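Local coordinates for formyltransferase PseJ (PDB 6EDK), which belongs to the formyltransferase family and binds N-{4-[{[(6S)-2-amino-4-oxo-3,4,5,6,7,8-hexahydropteridin-6-yl]methyl}(formyl)amino]benzoyl}-L-glutamic acid, at residues G131-Q136 and I177-G182. Numbering follows the deposited sequence.
Sequences GEIIVQ and IPQPKG
With CG anti to its backbone N (chi1 -161°) and an extended chain beyond, Q179 carries its carboxamide to the backbone of G131, while in I133 CD1 lies anti to CA (chi2 176°) and points toward Q179 and P180. Q179 NE2 donates to G131 O at 2.9 Å, in the carbonyl plane on a lone pair, with the acceptor also near the amide plane of Q179. A second hydrogen bond from NE2 to D129 O helps fix the rotation of this amide, and OE1 receives a weak hydrogen bond from K102 NZ. The backbones of I133 and I177 form an antiparallel hydrogen-bonded pair: I133 N to I177 O and I177 N to I133 O are each 2.9 Å. This single bridge joins the loop following helix 147-169 to strand 133-138, an outermost strand of the mixed six-stranded sheet; on that strand's other side, I134 and V135 form a classic beta bulge against I121. Crossing those of Q179 and P180 at about a right angle, the side chain of I133 makes apolar van der Waals contact through CD1, 3.9 Å from Q179 CG and 3.7 Å from P180 CD. E132 CB lies 3.2 Å from I177 O, and E132 OE2 packs against P178 N at 3.8 Å, a proline nitrogen with no hydrogen to donate.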
ATOM      1  N   GLY A 131      -8.529  -5.607   3.417  1.00 35.43           N
ATOM      2  CA  GLY A 131      -9.698  -4.735   3.331  1.00 36.12           C
ATOM      3  C   GLY A 131     -10.274  -4.518   1.928  1.00 36.38           C
ATOM      4  O   GLY A 131      -9.749  -4.966   0.901  1.00 37.78           O
ATOM      5  N   GLU A 132     -11.372  -3.762   1.884  1.00 33.46           N
ATOM      6  CA  GLU A 132     -12.116  -3.571   0.636  1.00 34.28           C
ATOM      7  C   GLU A 132     -11.322  -2.745  -0.384  1.00 32.00           C
ATOM      8  O   GLU A 132     -10.607  -1.819  -0.040  1.00 29.65           O
ATOM      9  CB  GLU A 132     -13.440  -2.859   0.885  1.00 38.35           C
ATOM     10  CG  GLU A 132     -14.473  -3.735   1.589  1.00 47.27           C
ATOM     11  CD  GLU A 132     -15.797  -3.007   1.755  1.00 63.75           C
ATOM     12  OE1 GLU A 132     -15.791  -1.905   2.374  1.00 68.43           O
ATOM     13  OE2 GLU A 132     -16.824  -3.526   1.245  1.00 69.98           O
ATOM     14  N   ILE A 133     -11.412  -3.132  -1.641  1.00 30.26           N
ATOM     15  CA  ILE A 133     -10.642  -2.502  -2.713  1.00 26.97           C
ATOM     16  C   ILE A 133     -11.349  -1.251  -3.196  1.00 29.32           C
ATOM     17  O   ILE A 133     -12.568  -1.265  -3.478  1.00 29.78           O
ATOM     18  CB  ILE A 133     -10.424  -3.485  -3.881  1.00 28.33           C
ATOM     19  CG1 ILE A 133      -9.528  -4.624  -3.431  1.00 28.53           C
ATOM     20  CG2 ILE A 133      -9.781  -2.664  -5.037  1.00 26.65           C
ATOM     21  CD1 ILE A 133      -9.339  -5.743  -4.539  1.00 33.48           C
ATOM     22  N   ILE A 134     -10.582  -0.154  -3.314  1.00 27.63           N
ATOM     23  CA  ILE A 134     -11.091   1.114  -3.812  1.00 27.75           C
ATOM     24  C   ILE A 134     -10.765   1.298  -5.286  1.00 26.35           C
ATOM     25  O   ILE A 134     -11.673   1.513  -6.102  1.00 26.40           O
ATOM     26  CB  ILE A 134     -10.541   2.295  -2.975  1.00 29.04           C
ATOM     27  CG1 ILE A 134     -11.127   2.240  -1.549  1.00 31.02           C
ATOM     28  CG2 ILE A 134     -10.863   3.592  -3.591  1.00 32.26           C
ATOM     29  CD1 ILE A 134     -10.256   2.964  -0.485  1.00 30.93           C
ATOM     30  N   VAL A 135      -9.482   1.184  -5.631  1.00 26.78           N
ATOM     31  CA  VAL A 135      -9.042   1.190  -7.029  1.00 27.38           C
ATOM     32  C   VAL A 135      -7.748   0.410  -7.136  1.00 24.51           C
ATOM     33  O   VAL A 135      -6.965   0.369  -6.195  1.00 27.01           O
ATOM     34  CB  VAL A 135      -8.773   2.587  -7.592  1.00 29.50           C
ATOM     35  CG1 VAL A 135     -10.088   3.314  -7.738  1.00 36.81           C
ATOM     36  CG2 VAL A 135      -7.835   3.398  -6.688  1.00 28.20           C
ATOM     37  N   GLN A 136      -7.510  -0.179  -8.307  1.00 21.77           N
ATOM     38  CA  GLN A 136      -6.257  -0.866  -8.534  1.00 25.55           C
ATOM     39  C   GLN A 136      -5.808  -0.579  -9.952  1.00 22.41           C
ATOM     40  O   GLN A 136      -6.586  -0.069 -10.775  1.00 28.53           O
ATOM     41  CB  GLN A 136      -6.381  -2.420  -8.422  1.00 30.63           C
ATOM     42  CG  GLN A 136      -7.418  -2.958  -7.596  1.00 34.52           C
ATOM     43  CD  GLN A 136      -7.421  -4.479  -7.617  1.00 30.96           C
ATOM     44  OE1 GLN A 136      -8.260  -5.133  -8.273  1.00 30.30           O
ATOM     45  NE2 GLN A 136      -6.446  -5.028  -6.958  1.00 28.44           N
ATOM     46  N   ILE A 177     -15.171  -2.358  -2.799  1.00 40.98           N
ATOM     47  CA  ILE A 177     -15.826  -3.661  -2.948  1.00 38.04           C
ATOM     48  C   ILE A 177     -15.129  -4.710  -2.100  1.00 35.82           C
ATOM     49  O   ILE A 177     -13.949  -4.569  -1.778  1.00 35.56           O
ATOM     50  CB  ILE A 177     -15.895  -4.137  -4.415  1.00 37.72           C
ATOM     51  CG1 ILE A 177     -14.489  -4.214  -5.075  1.00 31.37           C
ATOM     52  CG2 ILE A 177     -16.769  -3.264  -5.215  1.00 38.44           C
ATOM     53  CD1 ILE A 177     -14.486  -5.058  -6.416  1.00 31.96           C
ATOM     54  N   PRO A 178     -15.851  -5.768  -1.680  1.00 37.85           N
ATOM     55  CA  PRO A 178     -15.212  -6.857  -0.966  1.00 39.96           C
ATOM     56  C   PRO A 178     -13.995  -7.303  -1.747  1.00 36.68           C
ATOM     57  O   PRO A 178     -14.085  -7.472  -2.959  1.00 37.74           O
ATOM     58  CB  PRO A 178     -16.293  -7.944  -0.943  1.00 43.03           C
ATOM     59  CG  PRO A 178     -17.544  -7.249  -1.180  1.00 45.28           C
ATOM     60  CD  PRO A 178     -17.217  -6.108  -2.094  1.00 43.11           C
ATOM     61  N   GLN A 179     -12.919  -7.566  -1.057  1.00 33.76           N
ATOM     62  CA  GLN A 179     -11.726  -8.096  -1.687  1.00 41.25           C
ATOM     63  C   GLN A 179     -11.982  -9.506  -2.197  1.00 50.17           C
ATOM     64  O   GLN A 179     -12.306 -10.397  -1.391  1.00 43.76           O
ATOM     65  CB  GLN A 179     -10.532  -8.084  -0.735  1.00 43.65           C
ATOM     66  CG  GLN A 179      -9.205  -8.200  -1.519  1.00 42.15           C
ATOM     67  CD  GLN A 179      -7.941  -8.040  -0.695  1.00 39.33           C
ATOM     68  OE1 GLN A 179      -7.041  -8.880  -0.761  1.00 37.35           O
ATOM     69  NE2 GLN A 179      -7.840  -6.932   0.062  1.00 36.72           N
ATOM     70  N   PRO A 180     -11.808  -9.760  -3.504  1.00 45.57           N
ATOM     71  CA  PRO A 180     -12.072 -11.090  -4.047  1.00 39.64           C
ATOM     72  C   PRO A 180     -11.361 -12.135  -3.252  1.00 36.65           C
ATOM     73  O   PRO A 180     -10.219 -11.960  -2.811  1.00 40.96           O
ATOM     74  CB  PRO A 180     -11.535 -11.018  -5.472  1.00 34.66           C
ATOM     75  CG  PRO A 180     -11.724  -9.626  -5.871  1.00 40.45           C
ATOM     76  CD  PRO A 180     -11.401  -8.833  -4.565  1.00 38.81           C
ATOM     77  N   LYS A 181     -12.050 -13.246  -3.051  1.00 40.47           N
ATOM     78  CA  LYS A 181     -11.417 -14.394  -2.423  1.00 40.68           C
ATOM     79  C   LYS A 181     -10.430 -15.002  -3.396  1.00 38.17           C
ATOM     80  O   LYS A 181     -10.761 -15.115  -4.567  1.00 33.62           O
ATOM     81  CB  LYS A 181     -12.483 -15.423  -2.052  1.00 42.28           C
ATOM     82  CG  LYS A 181     -13.542 -14.863  -1.159  1.00 49.66           C
ATOM     83  CD  LYS A 181     -14.327 -16.059  -0.625  1.00 65.77           C
ATOM     84  CE  LYS A 181     -15.276 -15.689   0.510  1.00 67.94           C
ATOM     85  NZ  LYS A 181     -16.092 -16.912   0.819  1.00 66.85           N
ATOM     86  N   GLY A 182      -9.244 -15.427  -2.886  1.00 37.34           N
ATOM     87  CA  GLY A 182      -8.130 -15.863  -3.695  1.00 44.48           C
ATOM     88  C   GLY A 182      -6.827 -15.125  -3.341  1.00 38.80           C
ATOM     89  O   GLY A 182      -6.683 -14.538  -2.264  1.00 35.33           O
TER